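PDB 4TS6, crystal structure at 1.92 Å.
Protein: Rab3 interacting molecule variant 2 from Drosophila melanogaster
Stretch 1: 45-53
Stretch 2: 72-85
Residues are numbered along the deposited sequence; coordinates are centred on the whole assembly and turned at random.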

ATOM      1  N   ASN A  45       8.683  12.087   3.861  1.00 29.04           N
ATOM      2  CA  ASN A  45       9.529  11.072   3.256  1.00 26.14           C
ATOM      3  C   ASN A  45       8.760   9.776   3.307  1.00 24.67           C
ATOM      4  O   ASN A  45       9.007   8.934   4.179  1.00 22.54           O
ATOM      5  CB  ASN A  45      10.832  10.910   4.034  1.00 28.56           C
ATOM      6  CG  ASN A  45      11.575  12.217   4.204  1.00 42.19           C
ATOM      7  OD1 ASN A  45      11.974  12.842   3.224  1.00 34.62           O
ATOM      8  ND2 ASN A  45      11.784  12.629   5.454  1.00 49.22           N
ATOM      9  N   PRO A  46       7.823   9.611   2.371  1.00 25.77           N
ATOM     10  CA  PRO A  46       6.822   8.543   2.376  1.00 23.09           C
ATOM     11  C   PRO A  46       7.325   7.166   1.932  1.00 19.95           C
ATOM     12  O   PRO A  46       8.090   7.065   0.976  1.00 23.90           O
ATOM     13  CB  PRO A  46       5.763   9.047   1.360  1.00 24.86           C
ATOM     14  CG  PRO A  46       6.145  10.473   1.018  1.00 27.41           C
ATOM     15  CD  PRO A  46       7.624  10.551   1.251  1.00 26.31           C
ATOM     16  N   TYR A  47       6.900   6.126   2.643  1.00 18.70           N
ATOM     17  CA  TYR A  47       7.041   4.740   2.200  1.00 18.48           C
ATOM     18  C   TYR A  47       5.776   4.042   2.598  1.00 23.60           C
ATOM     19  O   TYR A  47       5.009   4.554   3.422  1.00 21.36           O
ATOM     20  CB  TYR A  47       8.232   4.022   2.843  1.00 18.58           C
ATOM     21  CG  TYR A  47       8.150   3.883   4.353  1.00 22.23           C
ATOM     22  CD1 TYR A  47       8.575   4.906   5.191  1.00 21.28           C
ATOM     23  CD2 TYR A  47       7.666   2.718   4.938  1.00 24.84           C
ATOM     24  CE1 TYR A  47       8.524   4.768   6.589  1.00 25.32           C
ATOM     25  CE2 TYR A  47       7.598   2.577   6.319  1.00 22.63           C
ATOM     26  CZ  TYR A  47       8.029   3.597   7.138  1.00 23.70           C
ATOM     27  OH  TYR A  47       7.965   3.434   8.518  1.00 18.47           O
ATOM     28  N   ALA A  48       5.549   2.862   2.022  1.00 17.82           N
ATOM     29  CA  ALA A  48       4.325   2.149   2.315  1.00 15.47           C
ATOM     30  C   ALA A  48       4.633   0.777   2.851  1.00 21.05           C
ATOM     31  O   ALA A  48       5.643   0.170   2.499  1.00 21.90           O
ATOM     32  CB  ALA A  48       3.448   2.061   1.073  1.00 23.89           C
ATOM     33  N   LYS A  49       3.765   0.295   3.730  1.00 18.18           N
ATOM     34  CA  LYS A  49       3.866  -1.065   4.198  1.00 16.03           C
ATOM     35  C   LYS A  49       2.604  -1.773   3.744  1.00 20.75           C
ATOM     36  O   LYS A  49       1.527  -1.180   3.733  1.00 23.72           O
ATOM     37  CB  LYS A  49       3.971  -1.090   5.728  1.00 20.70           C
ATOM     38  CG  LYS A  49       5.257  -1.703   6.242  1.00 42.23           C
ATOM     39  CD  LYS A  49       5.859  -0.937   7.414  1.00 48.47           C
ATOM     40  CE  LYS A  49       5.100  -1.135   8.716  1.00 56.78           C
ATOM     41  NZ  LYS A  49       5.899  -0.644   9.895  1.00 51.33           N
ATOM     42  N   VAL A  50       2.724  -3.041   3.364  1.00 21.29           N
ATOM     43  CA  VAL A  50       1.546  -3.786   2.911  1.00 17.24           C
ATOM     44  C   VAL A  50       1.498  -5.091   3.680  1.00 22.20           C
ATOM     45  O   VAL A  50       2.531  -5.748   3.849  1.00 18.68           O
ATOM     46  CB  VAL A  50       1.645  -4.128   1.422  1.00 21.23           C
ATOM     47  CG1 VAL A  50       0.364  -4.810   0.928  1.00 24.44           C
ATOM     48  CG2 VAL A  50       1.928  -2.872   0.613  1.00 26.39           C
ATOM     49  N   PHE A  51       0.307  -5.462   4.153  1.00 18.66           N
ATOM     50  CA  PHE A  51       0.115  -6.760   4.801  1.00 22.18           C
ATOM     51  C   PHE A  51      -1.055  -7.445   4.156  1.00 26.22           C
ATOM     52  O   PHE A  51      -2.018  -6.775   3.773  1.00 21.78           O
ATOM     53  CB  PHE A  51      -0.221  -6.576   6.280  1.00 23.14           C
ATOM     54  CG  PHE A  51       0.970  -6.317   7.138  1.00 24.50           C
ATOM     55  CD1 PHE A  51       1.438  -5.029   7.324  1.00 27.11           C
ATOM     56  CD2 PHE A  51       1.622  -7.366   7.762  1.00 29.11           C
ATOM     57  CE1 PHE A  51       2.553  -4.789   8.130  1.00 30.18           C
ATOM     58  CE2 PHE A  51       2.727  -7.141   8.567  1.00 28.45           C
ATOM     59  CZ  PHE A  51       3.189  -5.848   8.746  1.00 30.91           C
ATOM     60  N   LEU A  52      -1.000  -8.770   4.041  1.00 16.74           N
ATOM     61  CA  LEU A  52      -2.201  -9.506   3.624  1.00 24.49           C
ATOM     62  C   LEU A  52      -2.800 -10.126   4.868  1.00 27.61           C
ATOM     63  O   LEU A  52      -2.365 -11.198   5.301  1.00 29.29           O
ATOM     64  CB  LEU A  52      -1.853 -10.591   2.602  1.00 21.41           C
ATOM     65  CG  LEU A  52      -3.024 -11.420   2.073  1.00 25.68           C
ATOM     66  CD1 LEU A  52      -4.002 -10.509   1.325  1.00 26.19           C
ATOM     67  CD2 LEU A  52      -2.517 -12.517   1.167  1.00 28.23           C
ATOM     68  N   LEU A  53      -3.785  -9.444   5.452  1.00 23.00           N
ATOM     69  CA  LEU A  53      -4.338  -9.839   6.750  1.00 17.47           C
ATOM     70  C   LEU A  53      -5.265 -11.043   6.586  1.00 18.24           C
ATOM     71  O   LEU A  53      -5.843 -11.221   5.512  1.00 27.21           O
ATOM     72  CB  LEU A  53      -5.090  -8.665   7.390  1.00 20.27           C
ATOM     73  CG  LEU A  53      -4.285  -7.397   7.651  1.00 23.25           C
ATOM     74  CD1 LEU A  53      -5.184  -6.373   8.317  1.00 22.98           C
ATOM     75  CD2 LEU A  53      -3.119  -7.724   8.540  1.00 24.68           C
ATOM     76  N   GLU A  72       4.305  13.871  -3.345  1.00 40.89           N
ATOM     77  CA  GLU A  72       3.865  13.079  -4.493  1.00 31.56           C
ATOM     78  C   GLU A  72       4.830  11.924  -4.747  1.00 31.34           C
ATOM     79  O   GLU A  72       5.463  11.864  -5.800  1.00 46.74           O
ATOM     80  CB  GLU A  72       3.807  13.973  -5.741  1.00 34.65           C
ATOM     81  CG  GLU A  72       3.224  15.361  -5.493  1.00 51.88           C
ATOM     82  CD  GLU A  72       1.707  15.367  -5.496  1.00 68.47           C
ATOM     83  OE1 GLU A  72       1.121  14.523  -6.205  1.00 69.58           O
ATOM     84  OE2 GLU A  72       1.103  16.217  -4.803  1.00 77.46           O
ATOM     85  N   PRO A  73       4.944  10.990  -3.787  1.00 32.26           N
ATOM     86  CA  PRO A  73       5.918   9.902  -3.961  1.00 30.58           C
ATOM     87  C   PRO A  73       5.545   8.956  -5.098  1.00 32.39           C
ATOM     88  O   PRO A  73       4.373   8.617  -5.247  1.00 37.68           O
ATOM     89  CB  PRO A  73       5.825   9.141  -2.630  1.00 34.20           C
ATOM     90  CG  PRO A  73       4.383   9.385  -2.163  1.00 27.96           C
ATOM     91  CD  PRO A  73       4.131  10.829  -2.564  1.00 33.42           C
ATOM     92  N   ARG A  74       6.529   8.529  -5.885  1.00 34.27           N
ATOM     93  CA  ARG A  74       6.304   7.476  -6.874  1.00 34.90           C
ATOM     94  C   ARG A  74       7.220   6.295  -6.569  1.00 34.93           C
ATOM     95  O   ARG A  74       8.430   6.465  -6.389  1.00 44.22           O
ATOM     96  CB  ARG A  74       6.564   7.995  -8.295  1.00 35.01           C
ATOM     97  CG  ARG A  74       5.784   9.266  -8.641  1.00 46.67           C
ATOM     98  CD  ARG A  74       5.945   9.678 -10.104  1.00 50.34           C
ATOM     99  NE  ARG A  74       5.485   8.637 -11.015  1.00 48.77           N
ATOM    100  CZ  ARG A  74       4.227   8.512 -11.429  1.00 54.18           C
ATOM    101  NH1 ARG A  74       3.303   9.368 -11.019  1.00 50.91           N
ATOM    102  NH2 ARG A  74       3.890   7.531 -12.255  1.00 54.94           N
ATOM    103  N   TRP A  75       6.649   5.098  -6.496  1.00 35.30           N
ATOM    104  CA  TRP A  75       7.449   3.909  -6.199  1.00 34.50           C
ATOM    105  C   TRP A  75       7.544   2.956  -7.394  1.00 36.99           C
ATOM    106  O   TRP A  75       8.612   2.397  -7.662  1.00 36.47           O
ATOM    107  CB  TRP A  75       6.899   3.162  -4.977  1.00 37.19           C
ATOM    108  CG  TRP A  75       6.793   4.002  -3.724  1.00 31.01           C
ATOM    109  CD1 TRP A  75       7.804   4.355  -2.868  1.00 36.00           C
ATOM    110  CD2 TRP A  75       5.590   4.564  -3.183  1.00 27.09           C
ATOM    111  NE1 TRP A  75       7.298   5.120  -1.833  1.00 26.35           N
ATOM    112  CE2 TRP A  75       5.940   5.251  -2.001  1.00 29.25           C
ATOM    113  CE3 TRP A  75       4.247   4.546  -3.584  1.00 32.03           C
ATOM    114  CZ2 TRP A  75       4.989   5.925  -1.218  1.00 28.13           C
ATOM    115  CZ3 TRP A  75       3.307   5.214  -2.807  1.00 33.63           C
ATOM    116  CH2 TRP A  75       3.683   5.893  -1.639  1.00 25.17           C
ATOM    117  N   GLY A  76       6.432   2.782  -8.112  1.00 34.40           N
ATOM    118  CA  GLY A  76       6.355   1.795  -9.172  1.00 32.09           C
ATOM    119  C   GLY A  76       6.755   0.406  -8.698  1.00 33.46           C
ATOM    120  O   GLY A  76       7.425  -0.336  -9.420  1.00 39.55           O
ATOM    121  N   GLN A  77       6.336   0.048  -7.488  1.00 28.41           N
ATOM    122  CA  GLN A  77       6.832  -1.156  -6.816  1.00 29.12           C
ATOM    123  C   GLN A  77       5.796  -2.280  -6.795  1.00 26.96           C
ATOM    124  O   GLN A  77       4.667  -2.076  -6.345  1.00 22.88           O
ATOM    125  CB  GLN A  77       7.210  -0.805  -5.377  1.00 33.33           C
ATOM    126  CG  GLN A  77       8.162  -1.780  -4.723  1.00 40.69           C
ATOM    127  CD  GLN A  77       9.449  -1.118  -4.218  1.00 50.94           C
ATOM    128  OE1 GLN A  77       9.498   0.089  -3.910  1.00 40.22           O
ATOM    129  NE2 GLN A  77      10.500  -1.919  -4.124  1.00 61.60           N
ATOM    130  N   THR A  78       6.185  -3.462  -7.268  1.00 29.94           N
ATOM    131  CA  THR A  78       5.273  -4.611  -7.324  1.00 28.98           C
ATOM    132  C   THR A  78       5.630  -5.646  -6.263  1.00 28.62           C
ATOM    133  O   THR A  78       6.805  -5.954  -6.056  1.00 27.14           O
ATOM    134  CB  THR A  78       5.278  -5.248  -8.722  1.00 32.23           C
ATOM    135  OG1 THR A  78       4.703  -4.326  -9.656  1.00 29.08           O
ATOM    136  CG2 THR A  78       4.477  -6.547  -8.746  1.00 31.10           C
ATOM    137  N   PHE A  79       4.617  -6.147  -5.559  1.00 25.88           N
ATOM    138  CA  PHE A  79       4.822  -7.194  -4.563  1.00 23.91           C
ATOM    139  C   PHE A  79       3.968  -8.390  -4.945  1.00 29.37           C
ATOM    140  O   PHE A  79       2.923  -8.236  -5.575  1.00 24.86           O
ATOM    141  CB  PHE A  79       4.418  -6.701  -3.172  1.00 25.12           C
ATOM    142  CG  PHE A  79       5.195  -5.490  -2.703  1.00 24.68           C
ATOM    143  CD1 PHE A  79       6.571  -5.556  -2.526  1.00 25.00           C
ATOM    144  CD2 PHE A  79       4.541  -4.300  -2.424  1.00 27.95           C
ATOM    145  CE1 PHE A  79       7.290  -4.436  -2.092  1.00 23.09           C
ATOM    146  CE2 PHE A  79       5.246  -3.183  -1.986  1.00 31.94           C
ATOM    147  CZ  PHE A  79       6.626  -3.255  -1.819  1.00 24.37           C
ATOM    148  N   VAL A  80       4.409  -9.583  -4.566  1.00 25.15           N
ATOM    149  CA  VAL A  80       3.681 -10.797  -4.930  1.00 24.69           C
ATOM    150  C   VAL A  80       3.379 -11.615  -3.675  1.00 29.18           C
ATOM    151  O   VAL A  80       4.248 -11.777  -2.817  1.00 31.64           O
ATOM    152  CB  VAL A  80       4.492 -11.649  -5.932  1.00 36.01           C
ATOM    153  CG1 VAL A  80       3.786 -12.957  -6.211  1.00 30.96           C
ATOM    154  CG2 VAL A  80       4.689 -10.886  -7.225  1.00 38.12           C
ATOM    155  N   TYR A  81       2.141 -12.090  -3.556  1.00 21.63           N
ATOM    156  CA  TYR A  81       1.760 -13.006  -2.484  1.00 23.99           C
ATOM    157  C   TYR A  81       1.421 -14.339  -3.117  1.00 23.45           C
ATOM    158  O   TYR A  81       0.533 -14.397  -3.955  1.00 23.26           O
ATOM    159  CB  TYR A  81       0.535 -12.477  -1.743  1.00 26.93           C
ATOM    160  CG  TYR A  81       0.836 -11.286  -0.867  1.00 30.35           C
ATOM    161  CD1 TYR A  81       1.441 -11.455   0.374  1.00 24.19           C
ATOM    162  CD2 TYR A  81       0.515  -9.999  -1.271  1.00 22.09           C
ATOM    163  CE1 TYR A  81       1.725 -10.366   1.194  1.00 29.54           C
ATOM    164  CE2 TYR A  81       0.796  -8.892  -0.451  1.00 24.28           C
ATOM    165  CZ  TYR A  81       1.405  -9.094   0.777  1.00 22.29           C
ATOM    166  OH  TYR A  81       1.687  -8.025   1.605  1.00 22.14           O
ATOM    167  N   SER A  82       2.104 -15.401  -2.703  1.00 22.53           N
ATOM    168  CA  SER A  82       2.001 -16.700  -3.363  1.00 26.24           C
ATOM    169  C   SER A  82       1.148 -17.713  -2.604  1.00 26.30           C
ATOM    170  O   SER A  82       0.761 -17.481  -1.456  1.00 24.99           O
ATOM    171  CB  SER A  82       3.407 -17.271  -3.572  1.00 26.72           C
ATOM    172  OG  SER A  82       4.212 -16.342  -4.271  1.00 36.88           O
ATOM    173  N   GLY A  83       0.845 -18.836  -3.250  1.00 22.60           N
ATOM    174  CA  GLY A  83       0.115 -19.914  -2.594  1.00 24.38           C
ATOM    175  C   GLY A  83      -1.348 -19.609  -2.311  1.00 23.37           C
ATOM    176  O   GLY A  83      -1.898 -20.066  -1.302  1.00 27.37           O
ATOM    177  N   LEU A  84      -1.998 -18.891  -3.225  1.00 24.95           N
ATOM    178  CA  LEU A  84      -3.380 -18.446  -3.013  1.00 24.12           C
ATOM    179  C   LEU A  84      -4.317 -18.813  -4.167  1.00 27.59           C
ATOM    180  O   LEU A  84      -4.057 -18.443  -5.310  1.00 28.15           O
ATOM    181  CB  LEU A  84      -3.394 -16.919  -2.834  1.00 24.20           C
ATOM    182  CG  LEU A  84      -2.680 -16.417  -1.578  1.00 27.20           C
ATOM    183  CD1 LEU A  84      -2.402 -14.920  -1.639  1.00 28.05           C
ATOM    184  CD2 LEU A  84      -3.498 -16.760  -0.341  1.00 30.57           C
ATOM    185  N   ARG A  85      -5.405 -19.532  -3.882  1.00 28.00           N
ATOM    186  CA  ARG A  85      -6.478 -19.657  -4.868  1.00 28.39           C
ATOM    187  C   ARG A  85      -7.276 -18.374  -4.784  1.00 31.24           C
ATOM    188  O   ARG A  85      -7.244 -17.695  -3.762  1.00 30.47           O
ATOM    189  CB  ARG A  85      -7.413 -20.836  -4.559  1.00 26.94           C
ATOM    190  CG  ARG A  85      -6.745 -22.206  -4.564  1.00 27.92           C
ATOM    191  CD  ARG A  85      -7.690 -23.276  -4.036  1.00 29.61           C
ATOM    192  NE  ARG A  85      -8.130 -22.963  -2.677  1.00 29.81           N
ATOM    193  CZ  ARG A  85      -9.026 -23.669  -1.995  1.00 30.67           C
ATOM    194  NH1 ARG A  85      -9.583 -24.742  -2.536  1.00 32.62           N
ATOM    195  NH2 ARG A  85      -9.364 -23.287  -0.768  1.00 33.70           N
TER

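The apolar centre is built around Y81, which has the largest covered area of any residue here. Its ring lies under L52. The L52 CB atom sits 4.0 Å from the centroid of the Y81 ring, made up of CG, CD1, CD2, CE1, CE2 and CZ, and 16° off the ring normal. This is a CH-pi contact over one face. The closest carbon pair of the two side chains is L52 CB to Y81 CE1, at 3.9 Å. V50 meets the same ring differently. Its CG1 lies at the ring edge, 4.3 Å from Y81 CE2. A flat aromatic ring suits this place because it offers a face to one residue and an edge to another.

V50 also reaches F79. V50 CG2 is 4.2 Å from F79 CE2, so the two methyls of this valine touch different rings. The t rotamer of V50 goes with this arrangement. F79 and Y81 both have chi1 in the m well, and both point CA-to-CB toward stretch 1.

The contact is made mainly by side chains, and no hydrogen bond joins the two stretches. Strand 46-53 and the strand that starts at R74 run in roughly the same direction, with 33° between them. Their axes come no closer than 8.8 Å. That spacing is too wide for backbone pairing and leaves room for a layer of side chains. Packing in this layer buries 452 Å², counted over both sides.

In stretch 1 the side chains alternate: P46, A48, V50 and L52 point toward stretch 2, Y47, K49 and F51 away. In stretch 2, P73, W75, F79, Y81 and L84 point toward stretch 1; Q77 is out of reach. T78, before F79, and V80, between F79 and Y81, are out of reach too.

L84 extends the apolar contact past Y81. Its CD1 lies 3.7 Å from L52 CD2. L52 thus packs against both a ring and a leucine: its CB covers the ring while its CD2 reaches L84.

At the other end, W75 and P73 cover P46. P46 CB is 4.1 Å from W75 CZ2, and P46 CG is 3.8 Å from P73 CG. The two proline rings are compact and apolar, and both are buried. A48 is also buried and points toward stretch 2; its N lies 4.5 Å from W75 CZ2. Its small methyl leaves space beside the large indole.

The polar edge is slight. P46 O lies near the plane of the W75 ring, at its edge, 3.5 Å from W75 NE1, but this is not a hydrogen bond. Y81 OH comes to 3.3 Å from V50 O, again without bonding, because the angle is poor. The hydroxyl is hydrogen-bonded elsewhere in the structure, so it is satisfied despite its buried setting. Further out, R74, T78 and R85 are exposed and make no contact with stretch 1. G76 and G83 have positive phi, which favours glycine.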